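Local atomic coordinates of EmGH1 (Erythrobacter marinus, PDB entry 5Z87), a protein that probably hydrolyses beta-glucosidic bonds, as other beta-glucosidases of glycoside hydrolase family 3 do. Residues 131-136 with 143-148; 147-152 with 410-415; 151-156 with 622-627; 671-676 with 693-698. All coordinates share one frame; numbering follows the deposited sequence.

Contact 1: 131-136 with 143-148; sequences CLHGLL and FPQAMA
Two hydrogen bonds join His133 to Phe143. Phe143 N donates to His133 O over 2.9 Å, the donor tilted 24° from the carbonyl plane. The second is a weak bond of 3.0 Å from His133 ND1 to Phe143 O. CG of His133 stands between the backbone N and the carbonyl carbon (chi1 60°); the ring starts from there, and its NE2 bonds to Gly451 O.

Both segments belong to the connection that leaves strand 126-129 of the TIM-barrel-type N-terminal domain and enters helix 146-150, with Gln145 at the N-cap position. Its OE1 accepts Ala146 N on a lone pair, in the amide plane, at 2.8 Å. The same oxygen lies 3.1 Å from His133 CD2, the amide 81° from the imidazole plane, while Gln145 NE2 bonds to Glu194 and Gly451. An alanine here would probably leave Ala146 N without this acceptor and open a gap beside His133 and Leu132.

Packing completes the join. Leu132 CD1 meets the small Ala146 CB at 4.3 Å; Leu132 CD2 lies 3.3 Å from the amide oxygen Gln145 OE1. Gly134 CA meets the Phe143 ring at CD2, 3.9 Å away; a side chain there would crowd the ring and the preceding carbonyl.

Contact 2: 147-152 with 410-415; sequences MAMACA and RRMAEE
Met149 and Met412 form the apolar heart of a buried helix-to-helix contact, in which short helix 146-150 of the N-terminal domain and the turn after it lie against helix 403-416, the helix that leads into edge strand 418-422 of the mixed six-stranded sheet. The two thioether chains cross at about a right angle, with CG of Met149 3.8 Å from CG of Met412. Met149 SD then fits beside both CG and CE of Met412, each at 4.0 Å. In Met412, CG is anti to the backbone N (chi1 -170°); the chain is bent at the next two torsions, and its end comes nearer to 147-152 than its base does. Long, flexible and unbranched, methionine can bend to pack against another such chain in a buried contact. Met157 and Val161 of helix 155-171 also pack on Met412.

One turn on, the backbones close in, the CA atoms of Ala152 and Glu415 5.0 Å apart, and a small residue suits the place. Ala152 CA lies 3.2 Å from Glu415 O in a CA-H...O contact, while Ala152 CB sits 3.9 Å from Glu415 CB. The carboxylate of Glu415 turns to other partners: OE1 forms salt bridges with Arg154 and Lys730 and takes a hydrogen bond from Gln704. The chemistry is therefore divided, with sulfur and carbon filling the interior while the charge at its border is probably neutralised by two basic groups.

Contact 3: 151-156 with 622-627; sequences CAFRPD and SGKLPV
Cys151 and Lys624 run close enough for their backbones to meet twice, their CA atoms 4.8 Å apart. Lys624 N donates to Cys151 O over 2.8 Å in a nearly straight bond (170° at the hydrogen), in the carbonyl plane and on a lone pair. In return, Lys624 O receives a CA-H...O contact from Cys151 CA at 3.1 Å. Gly623 CA also comes to 3.3 Å from Cys151 O. The chain then leaves its helical course at Phe153, where phi turns positive, and re-enters a helix after Arg154, the N-cap residue of helix 155-171.

This is a junction of domains. Residues 151-156 belong to the N-terminal domain of family 3 and 622-627 to its C-terminal domain, while strand 703-713 of the fibronectin type III-like region touches both through Val706, which packs on Phe153 and Lys624.

The Phe153 ring crosses the Lys624 side chain at about a right angle. Its rim atom CE1 lies 3.5 Å from Lys624 CB, and Lys624 O sits at the same edge, near the ring plane. Phe728 stacks edge-to-face with this ring, and an alanine in place of Phe153 would probably open a gap beside Lys624 CB and leave Phe728 without its aromatic mate. Cys151 SG, anti to its own carbonyl carbon (chi1 -56°), lies 3.5 Å from Pro626 CD, a compact apolar fit. Beyond CB, the long lysine chain leads away from 151-156 and carries NZ to a salt bridge with Asp705 and to the carbonyls of Gly665 and Pro772.

Contact 4: 671-676 with 693-698; sequences FGYGAP and VSVRNT
Tyr673 and Val695 pack together on the inward face of an antiparallel strand pair, with Phe671 at the far flank of the valine. The methyl CG2 of Val695, anti to its backbone N, is the bump: it stands over one face of the Tyr673 ring, 4.2 Å from its centroid and offset toward the rim, in a CH-pi contact. The same methyl lies 4.1 Å from Phe671 CB, filling the hollow between the two aromatic residues, which point the same way as the valine. Beyond the tyrosine, Val693 CG1 touches Tyr673 CD2, and CG2 of Val693 lies 4.2 Å from Pro676 CB. Val707 of strand 703-713 covers Tyr673 and Val695, as the facing sheet does in the sandwich of a fibronectin type III-like domain.

The glycines leave room. Thr698 CG2 settles 3.6 Å from Gly672 N, where a side chain on Gly672 would be tight against it. A CB on Gly674 would collide with Ser694 OG. Arg696 starts from the other face, across from Gly672, and is exposed.

The backbone bonds set this register. Gly672 N and Arg696 O meet at 2.8 Å, answered by Arg696 N to Gly672 O, and Gly674 N reaches Ser694 O at 2.8 Å. Past that point a water takes over, accepting from Ser694 N and donating to Ala675 O. The face of Tyr673 and Val695 is thus mainly apolar, yet its two polar groups have partners: the phenol of Tyr673 bonds Asp705, and the amide of Asn697 bonds Thr669 and Arg701.

In the fold
Contacts 1, 2 and 3 form a continuous series. Contact 1 runs into helix 146-150, contact 2 sets that helix against helix 403-416, and contact 3 begins at the turn before helix 155-171. Their centres lie about 10 Å apart from contact 1 to contact 2, which share Met147 and Ala148, and about 7 Å from contact 2 to contact 3, which share Cys151 and Ala152. Thus one short piece of the N-terminal domain meets in turn its own loop, helix 403-416 and the C-terminal domain. Contact 4, latest in the chain, lies in the three-stranded sheet 671-678, 689-697 and 738-745, its centre about 19 Å from that of contact 3; Asp705 links the two by bonding both Lys624 and Tyr673.

Contact 1: 131-136 with 143-148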
loop_
_atom_site.group_PDB
_atom_site.type_symbol
_atom_site.label_atom_id
_atom_site.label_comp_id
_atom_site.label_asym_id
_atom_site.label_seq_id
_atom_site.Cartn_x
_atom_site.Cartn_y
_atom_site.Cartn_z
ATOM N N CYS A 131 -24.472 -16.128 5.952
ATOM C CA CYS A 131 -25.499 -15.667 5.023
ATOM C C CYS A 131 -24.935 -14.645 4.045
ATOM O O CYS A 131 -25.551 -13.617 3.783
ATOM C CB CYS A 131 -26.671 -15.049 5.777
ATOM S SG CYS A 131 -27.619 -16.243 6.763
ATOM N N LEU A 132 -23.756 -14.918 3.479
ATOM C CA LEU A 132 -23.079 -13.929 2.637
ATOM C C LEU A 132 -23.906 -13.579 1.404
ATOM O O LEU A 132 -24.092 -12.404 1.077
ATOM C CB LEU A 132 -21.704 -14.454 2.214
ATOM C CG LEU A 132 -20.824 -13.538 1.357
ATOM C CD1 LEU A 132 -20.498 -12.233 2.059
ATOM C CD2 LEU A 132 -19.552 -14.263 0.986
ATOM N N HIS A 133 -24.405 -14.593 0.705
ATOM C CA HIS A 133 -25.176 -14.418 -0.522
ATOM C C HIS A 133 -26.268 -15.479 -0.551
ATOM O O HIS A 133 -26.462 -16.192 -1.538
ATOM C CB HIS A 133 -24.265 -14.497 -1.748
ATOM C CG HIS A 133 -23.553 -15.806 -1.876
ATOM N ND1 HIS A 133 -24.073 -16.868 -2.587
ATOM C CD2 HIS A 133 -22.389 -16.244 -1.343
ATOM C CE1 HIS A 133 -23.247 -17.896 -2.504
ATOM N NE2 HIS A 133 -22.221 -17.546 -1.750
ATOM N N GLY A 134 -26.993 -15.573 0.556
ATOM C CA GLY A 134 -27.847 -16.700 0.867
ATOM C C GLY A 134 -27.287 -17.512 2.024
ATOM O O GLY A 134 -26.133 -17.373 2.431
ATOM N N LEU A 135 -28.131 -18.381 2.551
ATOM C CA LEU A 135 -27.731 -19.199 3.685
ATOM C C LEU A 135 -26.730 -20.270 3.261
ATOM O O LEU A 135 -26.989 -21.047 2.342
ATOM C CB LEU A 135 -28.963 -19.847 4.305
ATOM C CG LEU A 135 -28.712 -20.967 5.294
ATOM C CD1 LEU A 135 -28.097 -20.435 6.583
ATOM C CD2 LEU A 135 -30.053 -21.633 5.537
ATOM N N LEU A 136 -25.581 -20.322 3.936
ATOM C CA LEU A 136 -24.601 -21.373 3.675
ATOM C C LEU A 136 -25.097 -22.646 4.350
ATOM O O LEU A 136 -24.730 -22.982 5.480
ATOM C CB LEU A 136 -23.219 -20.969 4.171
ATOM C CG LEU A 136 -21.971 -21.611 3.554
ATOM C CD1 LEU A 136 -20.728 -21.145 4.312
ATOM C CD2 LEU A 136 -22.000 -23.138 3.503
ATOM N N PHE A 143 -27.835 -17.016 -3.984
ATOM C CA PHE A 143 -27.928 -15.802 -4.776
ATOM C C PHE A 143 -26.566 -15.447 -5.385
ATOM O O PHE A 143 -25.547 -16.096 -5.109
ATOM C CB PHE A 143 -28.497 -14.705 -3.889
ATOM C CG PHE A 143 -29.886 -14.998 -3.412
ATOM C CD1 PHE A 143 -30.984 -14.711 -4.218
ATOM C CD2 PHE A 143 -30.104 -15.582 -2.169
ATOM C CE1 PHE A 143 -32.281 -14.991 -3.785
ATOM C CE2 PHE A 143 -31.397 -15.860 -1.724
ATOM C CZ PHE A 143 -32.484 -15.565 -2.529
ATOM N N PRO A 144 -26.504 -14.450 -6.278
ATOM C CA PRO A 144 -25.189 -14.036 -6.786
ATOM C C PRO A 144 -24.313 -13.574 -5.628
ATOM O O PRO A 144 -24.800 -13.071 -4.614
ATOM C CB PRO A 144 -25.514 -12.886 -7.747
ATOM C CG PRO A 144 -26.942 -13.091 -8.133
ATOM C CD PRO A 144 -27.593 -13.684 -6.917
ATOM N N GLN A 145 -23.010 -13.772 -5.779
ATOM C CA GLN A 145 -22.054 -13.358 -4.764
ATOM C C GLN A 145 -22.200 -11.862 -4.466
ATOM O O GLN A 145 -22.795 -11.101 -5.234
ATOM C CB GLN A 145 -20.637 -13.709 -5.223
ATOM C CG GLN A 145 -19.521 -13.438 -4.216
ATOM C CD GLN A 145 -19.741 -14.138 -2.878
ATOM O OE1 GLN A 145 -20.642 -13.786 -2.108
ATOM N NE2 GLN A 145 -18.894 -15.112 -2.585
ATOM N N ALA A 146 -21.667 -11.444 -3.315
ATOM C CA ALA A 146 -21.900 -10.078 -2.845
ATOM C C ALA A 146 -21.386 -9.029 -3.846
ATOM O O ALA A 146 -22.089 -8.062 -4.170
ATOM C CB ALA A 146 -21.265 -9.903 -1.460
ATOM N N MET A 147 -20.171 -9.211 -4.369
ATOM C CA MET A 147 -19.656 -8.241 -5.342
ATOM C C MET A 147 -20.479 -8.241 -6.627
ATOM O O MET A 147 -20.715 -7.179 -7.215
ATOM C CB MET A 147 -18.189 -8.518 -5.669
ATOM C CG MET A 147 -17.562 -7.420 -6.546
ATOM S SD MET A 147 -15.778 -7.387 -6.356
ATOM C CE MET A 147 -15.571 -6.343 -4.911
ATOM N N ALA A 148 -20.928 -9.415 -7.079
ATOM C CA ALA A 148 -21.840 -9.464 -8.222
ATOM C C ALA A 148 -23.087 -8.635 -7.956
ATOM O O ALA A 148 -23.477 -7.787 -8.771
ATOM C CB ALA A 148 -22.222 -10.913 -8.533
#

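Contact 2: 147-152 with 410-415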
loop_
_atom_site.group_PDB
_atom_site.type_symbol
_atom_site.label_atom_id
_atom_site.label_comp_id
_atom_site.label_asym_id
_atom_site.label_seq_id
_atom_site.Cartn_x
_atom_site.Cartn_y
_atom_site.Cartn_z
ATOM N N MET A 147 -20.171 -9.211 -4.369
ATOM C CA MET A 147 -19.656 -8.241 -5.342
ATOM C C MET A 147 -20.479 -8.241 -6.627
ATOM O O MET A 147 -20.715 -7.179 -7.215
ATOM C CB MET A 147 -18.189 -8.518 -5.669
ATOM C CG MET A 147 -17.562 -7.420 -6.546
ATOM S SD MET A 147 -15.778 -7.387 -6.356
ATOM C CE MET A 147 -15.571 -6.343 -4.911
ATOM N N ALA A 148 -20.928 -9.415 -7.079
ATOM C CA ALA A 148 -21.840 -9.464 -8.222
ATOM C C ALA A 148 -23.087 -8.635 -7.956
ATOM O O ALA A 148 -23.477 -7.787 -8.771
ATOM C CB ALA A 148 -22.222 -10.913 -8.533
ATOM N N MET A 149 -23.715 -8.848 -6.804
ATOM C CA MET A 149 -24.947 -8.126 -6.506
ATOM C C MET A 149 -24.702 -6.632 -6.390
ATOM O O MET A 149 -25.609 -5.829 -6.662
ATOM C CB MET A 149 -25.575 -8.663 -5.225
ATOM C CG MET A 149 -26.129 -10.086 -5.351
ATOM S SD MET A 149 -27.252 -10.442 -3.983
ATOM C CE MET A 149 -26.115 -10.885 -2.685
ATOM N N ALA A 150 -23.491 -6.234 -5.980
ATOM C CA ALA A 150 -23.169 -4.808 -5.931
ATOM C C ALA A 150 -23.209 -4.175 -7.316
ATOM O O ALA A 150 -23.418 -2.958 -7.432
ATOM C CB ALA A 150 -21.788 -4.591 -5.296
ATOM N N CYS A 151 -22.985 -4.972 -8.376
ATOM C CA CYS A 151 -23.006 -4.415 -9.725
ATOM C C CYS A 151 -24.399 -4.018 -10.146
ATOM O O CYS A 151 -24.546 -3.244 -11.095
ATOM C CB CYS A 151 -22.472 -5.398 -10.765
ATOM S SG CYS A 151 -20.848 -6.050 -10.494
ATOM N N ALA A 152 -25.419 -4.532 -9.460
ATOM C CA ALA A 152 -26.795 -4.295 -9.876
ATOM C C ALA A 152 -27.253 -2.881 -9.559
ATOM O O ALA A 152 -28.152 -2.361 -10.236
ATOM C CB ALA A 152 -27.721 -5.311 -9.210
ATOM N N ARG A 410 -32.616 -15.500 -10.096
ATOM C CA ARG A 410 -32.480 -15.250 -11.527
ATOM C C ARG A 410 -32.557 -13.758 -11.838
ATOM O O ARG A 410 -31.698 -13.212 -12.547
ATOM C CB ARG A 410 -33.559 -16.022 -12.283
ATOM C CG ARG A 410 -33.824 -15.536 -13.682
ATOM C CD ARG A 410 -33.125 -16.426 -14.667
ATOM N NE ARG A 410 -34.055 -17.195 -15.490
ATOM C CZ ARG A 410 -34.189 -17.021 -16.802
ATOM N NH1 ARG A 410 -33.447 -16.101 -17.425
ATOM N NH2 ARG A 410 -35.048 -17.768 -17.492
ATOM N N ARG A 411 -33.573 -13.073 -11.297
ATOM C CA ARG A 411 -33.734 -11.651 -11.589
ATOM C C ARG A 411 -32.554 -10.825 -11.074
ATOM O O ARG A 411 -32.168 -9.828 -11.704
ATOM C CB ARG A 411 -35.046 -11.133 -11.000
ATOM C CG ARG A 411 -36.255 -11.321 -11.916
ATOM C CD ARG A 411 -37.362 -10.307 -11.613
ATOM N NE ARG A 411 -37.611 -10.151 -10.174
ATOM C CZ ARG A 411 -37.667 -8.983 -9.528
ATOM N NH1 ARG A 411 -37.499 -7.838 -10.191
ATOM N NH2 ARG A 411 -37.898 -8.958 -8.211
ATOM N N MET A 412 -31.970 -11.211 -9.937
ATOM C CA MET A 412 -30.832 -10.461 -9.417
ATOM C C MET A 412 -29.648 -10.557 -10.375
ATOM O O MET A 412 -29.023 -9.544 -10.710
ATOM C CB MET A 412 -30.457 -10.961 -8.024
ATOM C CG MET A 412 -29.431 -10.082 -7.307
ATOM S SD MET A 412 -29.918 -8.339 -7.150
ATOM C CE MET A 412 -30.246 -8.187 -5.417
ATOM N N ALA A 413 -29.355 -11.771 -10.861
ATOM C CA ALA A 413 -28.292 -11.942 -11.847
ATOM C C ALA A 413 -28.543 -11.100 -13.099
ATOM O O ALA A 413 -27.622 -10.438 -13.602
ATOM C CB ALA A 413 -28.148 -13.420 -12.203
ATOM N N GLU A 414 -29.788 -11.089 -13.599
ATOM C CA GLU A 414 -30.134 -10.273 -14.767
ATOM C C GLU A 414 -29.855 -8.785 -14.541
ATOM O O GLU A 414 -29.590 -8.050 -15.505
ATOM C CB GLU A 414 -31.615 -10.484 -15.151
ATOM C CG GLU A 414 -31.933 -11.933 -15.602
ATOM C CD GLU A 414 -33.407 -12.186 -15.966
ATOM O OE1 GLU A 414 -34.293 -11.402 -15.557
ATOM O OE2 GLU A 414 -33.673 -13.187 -16.674
ATOM N N GLU A 415 -29.917 -8.317 -13.290
ATOM C CA GLU A 415 -29.649 -6.913 -12.995
ATOM C C GLU A 415 -28.173 -6.632 -12.744
ATOM O O GLU A 415 -27.775 -5.464 -12.738
ATOM C CB GLU A 415 -30.447 -6.446 -11.767
ATOM C CG GLU A 415 -31.958 -6.484 -11.904
ATOM C CD GLU A 415 -32.514 -5.281 -12.647
ATOM O OE1 GLU A 415 -31.946 -4.176 -12.517
ATOM O OE2 GLU A 415 -33.519 -5.443 -13.368
#

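Contact 3: 151-156 with 622-627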
loop_
_atom_site.group_PDB
_atom_site.type_symbol
_atom_site.label_atom_id
_atom_site.label_comp_id
_atom_site.label_asym_id
_atom_site.label_seq_id
_atom_site.Cartn_x
_atom_site.Cartn_y
_atom_site.Cartn_z
ATOM N N CYS A 151 -22.985 -4.972 -8.376
ATOM C CA CYS A 151 -23.006 -4.415 -9.725
ATOM C C CYS A 151 -24.399 -4.018 -10.146
ATOM O O CYS A 151 -24.546 -3.244 -11.095
ATOM C CB CYS A 151 -22.472 -5.398 -10.765
ATOM S SG CYS A 151 -20.848 -6.050 -10.494
ATOM N N ALA A 152 -25.419 -4.532 -9.460
ATOM C CA ALA A 152 -26.795 -4.295 -9.876
ATOM C C ALA A 152 -27.253 -2.881 -9.559
ATOM O O ALA A 152 -28.152 -2.361 -10.236
ATOM C CB ALA A 152 -27.721 -5.311 -9.210
ATOM N N PHE A 153 -26.665 -2.247 -8.544
ATOM C CA PHE A 153 -27.136 -0.936 -8.067
ATOM C C PHE A 153 -28.651 -0.946 -7.849
ATOM O O PHE A 153 -29.366 -0.007 -8.210
ATOM C CB PHE A 153 -26.697 0.188 -9.017
ATOM C CG PHE A 153 -25.223 0.500 -8.912
ATOM C CD1 PHE A 153 -24.281 -0.357 -9.476
ATOM C CD2 PHE A 153 -24.778 1.613 -8.204
ATOM C CE1 PHE A 153 -22.904 -0.107 -9.363
ATOM C CE2 PHE A 153 -23.408 1.885 -8.077
ATOM C CZ PHE A 153 -22.464 1.016 -8.659
ATOM N N ARG A 154 -29.141 -2.031 -7.238
ATOM C CA ARG A 154 -30.559 -2.217 -6.921
ATOM C C ARG A 154 -30.681 -2.576 -5.445
ATOM O O ARG A 154 -30.910 -3.742 -5.095
ATOM C CB ARG A 154 -31.189 -3.313 -7.787
ATOM C CG ARG A 154 -31.389 -2.952 -9.253
ATOM C CD ARG A 154 -32.418 -1.855 -9.400
ATOM N NE ARG A 154 -33.723 -2.269 -8.888
ATOM C CZ ARG A 154 -34.599 -3.004 -9.567
ATOM N NH1 ARG A 154 -34.325 -3.415 -10.802
ATOM N NH2 ARG A 154 -35.757 -3.324 -9.008
ATOM N N PRO A 155 -30.503 -1.609 -4.546
ATOM C CA PRO A 155 -30.603 -1.949 -3.118
ATOM C C PRO A 155 -31.987 -2.439 -2.722
ATOM O O PRO A 155 -32.103 -3.228 -1.776
ATOM C CB PRO A 155 -30.215 -0.643 -2.407
ATOM C CG PRO A 155 -30.246 0.428 -3.462
ATOM C CD PRO A 155 -30.007 -0.238 -4.767
ATOM N N ASP A 156 -33.035 -2.024 -3.440
ATOM C CA ASP A 156 -34.370 -2.560 -3.188
ATOM C C ASP A 156 -34.401 -4.067 -3.402
ATOM O O ASP A 156 -35.028 -4.800 -2.627
ATOM C CB ASP A 156 -35.405 -1.865 -4.081
ATOM C CG ASP A 156 -35.109 -2.030 -5.584
ATOM O OD1 ASP A 156 -33.932 -2.188 -5.980
ATOM O OD2 ASP A 156 -36.066 -1.999 -6.377
ATOM N N SER A 622 -27.409 -4.240 -17.560
ATOM C CA SER A 622 -27.495 -2.970 -16.856
ATOM C C SER A 622 -26.622 -2.944 -15.607
ATOM O O SER A 622 -26.766 -2.023 -14.801
ATOM C CB SER A 622 -28.949 -2.680 -16.470
ATOM O OG SER A 622 -29.347 -3.515 -15.390
ATOM N N GLY A 623 -25.764 -3.942 -15.400
ATOM C CA GLY A 623 -24.825 -3.885 -14.299
ATOM C C GLY A 623 -23.772 -2.808 -14.498
ATOM O O GLY A 623 -23.433 -2.428 -15.620
ATOM N N LYS A 624 -23.261 -2.295 -13.377
ATOM C CA LYS A 624 -22.185 -1.309 -13.355
ATOM C C LYS A 624 -21.091 -1.797 -12.419
ATOM O O LYS A 624 -21.371 -2.459 -11.418
ATOM C CB LYS A 624 -22.682 0.066 -12.887
ATOM C CG LYS A 624 -23.818 0.654 -13.721
ATOM C CD LYS A 624 -23.281 1.194 -15.039
ATOM C CE LYS A 624 -24.208 2.222 -15.634
ATOM N NZ LYS A 624 -23.662 2.787 -16.900
ATOM N N LEU A 625 -19.842 -1.471 -12.741
ATOM C CA LEU A 625 -18.726 -1.916 -11.902
ATOM C C LEU A 625 -18.762 -1.211 -10.547
ATOM O O LEU A 625 -18.920 0.020 -10.494
ATOM C CB LEU A 625 -17.398 -1.657 -12.601
ATOM C CG LEU A 625 -17.086 -2.692 -13.681
ATOM C CD1 LEU A 625 -15.834 -2.295 -14.446
ATOM C CD2 LEU A 625 -16.943 -4.092 -13.072
ATOM N N PRO A 626 -18.677 -1.944 -9.435
ATOM C CA PRO A 626 -18.596 -1.300 -8.112
ATOM C C PRO A 626 -17.166 -1.122 -7.614
ATOM O O PRO A 626 -16.982 -0.712 -6.457
ATOM C CB PRO A 626 -19.352 -2.297 -7.230
ATOM C CG PRO A 626 -18.940 -3.653 -7.827
ATOM C CD PRO A 626 -18.810 -3.412 -9.324
ATOM N N VAL A 627 -16.183 -1.450 -8.449
ATOM C CA VAL A 627 -14.771 -1.215 -8.193
ATOM C C VAL A 627 -14.179 -0.580 -9.441
ATOM O O VAL A 627 -14.764 -0.624 -10.526
ATOM C CB VAL A 627 -14.012 -2.517 -7.866
ATOM C CG1 VAL A 627 -14.391 -3.048 -6.507
ATOM C CG2 VAL A 627 -14.282 -3.559 -8.971
#

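Contact 4: 671-676 with 693-698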
loop_
_atom_site.group_PDB
_atom_site.type_symbol
_atom_site.label_atom_id
_atom_site.label_comp_id
_atom_site.label_asym_id
_atom_site.label_seq_id
_atom_site.Cartn_x
_atom_site.Cartn_y
_atom_site.Cartn_z
ATOM N N PHE A 671 -27.711 6.239 -23.801
ATOM C CA PHE A 671 -28.303 7.194 -22.871
ATOM C C PHE A 671 -27.608 8.546 -22.993
ATOM O O PHE A 671 -26.376 8.620 -23.011
ATOM C CB PHE A 671 -28.209 6.664 -21.427
ATOM C CG PHE A 671 -28.912 5.335 -21.217
ATOM C CD1 PHE A 671 -30.293 5.287 -21.020
ATOM C CD2 PHE A 671 -28.202 4.144 -21.231
ATOM C CE1 PHE A 671 -30.952 4.076 -20.841
ATOM C CE2 PHE A 671 -28.847 2.929 -21.053
ATOM C CZ PHE A 671 -30.229 2.894 -20.850
ATOM N N GLY A 672 -28.396 9.615 -23.056
ATOM C CA GLY A 672 -27.876 10.964 -23.148
ATOM C C GLY A 672 -28.194 11.739 -21.881
ATOM O O GLY A 672 -29.358 11.833 -21.474
ATOM N N TYR A 673 -27.149 12.299 -21.278
ATOM C CA TYR A 673 -27.230 12.905 -19.955
ATOM C C TYR A 673 -27.164 14.416 -20.067
ATOM O O TYR A 673 -26.287 14.949 -20.756
ATOM C CB TYR A 673 -26.082 12.423 -19.065
ATOM C CG TYR A 673 -26.293 11.056 -18.479
ATOM C CD1 TYR A 673 -26.286 9.916 -19.283
ATOM C CD2 TYR A 673 -26.484 10.899 -17.114
ATOM C CE1 TYR A 673 -26.476 8.658 -18.730
ATOM C CE2 TYR A 673 -26.668 9.654 -16.558
ATOM C CZ TYR A 673 -26.674 8.542 -17.365
ATOM O OH TYR A 673 -26.868 7.321 -16.780
ATOM N N GLY A 674 -28.054 15.099 -19.354
ATOM C CA GLY A 674 -27.857 16.508 -19.102
ATOM C C GLY A 674 -26.902 16.734 -17.944
ATOM O O GLY A 674 -26.458 15.797 -17.277
ATOM N N ALA A 675 -26.574 18.005 -17.720
ATOM C CA ALA A 675 -25.729 18.402 -16.600
ATOM C C ALA A 675 -26.547 18.406 -15.312
ATOM O O ALA A 675 -27.762 18.624 -15.348
ATOM C CB ALA A 675 -25.133 19.803 -16.825
ATOM N N PRO A 676 -25.911 18.176 -14.162
ATOM C CA PRO A 676 -26.639 18.322 -12.893
ATOM C C PRO A 676 -27.069 19.767 -12.712
ATOM O O PRO A 676 -26.336 20.699 -13.045
ATOM C CB PRO A 676 -25.619 17.886 -11.836
ATOM C CG PRO A 676 -24.270 18.127 -12.499
ATOM C CD PRO A 676 -24.510 17.766 -13.955
ATOM N N VAL A 693 -31.022 15.591 -12.613
ATOM C CA VAL A 693 -30.220 15.140 -13.746
ATOM C C VAL A 693 -31.165 14.495 -14.745
ATOM O O VAL A 693 -31.813 13.495 -14.422
ATOM C CB VAL A 693 -29.147 14.115 -13.334
ATOM C CG1 VAL A 693 -28.274 13.728 -14.541
ATOM C CG2 VAL A 693 -28.315 14.620 -12.171
ATOM N N SER A 694 -31.230 15.030 -15.958
ATOM C CA SER A 694 -32.032 14.405 -17.002
ATOM C C SER A 694 -31.220 13.353 -17.744
ATOM O O SER A 694 -30.032 13.544 -18.037
ATOM C CB SER A 694 -32.578 15.439 -17.994
ATOM O OG SER A 694 -31.559 15.975 -18.813
ATOM N N VAL A 695 -31.870 12.230 -18.028
ATOM C CA VAL A 695 -31.290 11.156 -18.817
ATOM C C VAL A 695 -32.336 10.691 -19.829
ATOM O O VAL A 695 -33.513 10.524 -19.488
ATOM C CB VAL A 695 -30.810 10.004 -17.919
ATOM C CG1 VAL A 695 -31.876 9.673 -16.910
ATOM C CG2 VAL A 695 -30.457 8.788 -18.757
ATOM N N ARG A 696 -31.912 10.512 -21.079
ATOM C CA ARG A 696 -32.799 10.198 -22.189
ATOM C C ARG A 696 -32.290 8.941 -22.868
ATOM O O ARG A 696 -31.082 8.805 -23.104
ATOM C CB ARG A 696 -32.866 11.357 -23.202
ATOM C CG ARG A 696 -33.696 11.054 -24.456
ATOM C CD ARG A 696 -33.603 12.166 -25.512
ATOM N NE ARG A 696 -34.188 13.430 -25.055
ATOM C CZ ARG A 696 -33.484 14.453 -24.574
ATOM N NH1 ARG A 696 -32.157 14.366 -24.480
ATOM N NH2 ARG A 696 -34.099 15.563 -24.183
ATOM N N ASN A 697 -33.202 8.014 -23.154
ATOM C CA ASN A 697 -32.874 6.828 -23.941
ATOM C C ASN A 697 -32.778 7.264 -25.398
ATOM O O ASN A 697 -33.787 7.527 -26.054
ATOM C CB ASN A 697 -33.922 5.743 -23.742
ATOM C CG ASN A 697 -33.576 4.453 -24.447
ATOM O OD1 ASN A 697 -32.735 4.414 -25.345
ATOM N ND2 ASN A 697 -34.221 3.375 -24.032
ATOM N N THR A 698 -31.555 7.355 -25.902
ATOM C CA THR A 698 -31.284 7.838 -27.248
ATOM C C THR A 698 -31.076 6.700 -28.242
ATOM O O THR A 698 -30.574 6.932 -29.342
ATOM C CB THR A 698 -30.047 8.735 -27.233
ATOM O OG1 THR A 698 -28.922 7.932 -26.882
ATOM C CG2 THR A 698 -30.196 9.848 -26.208
HETATM O O HOH W 1 -30.070 17.506 -16.227
#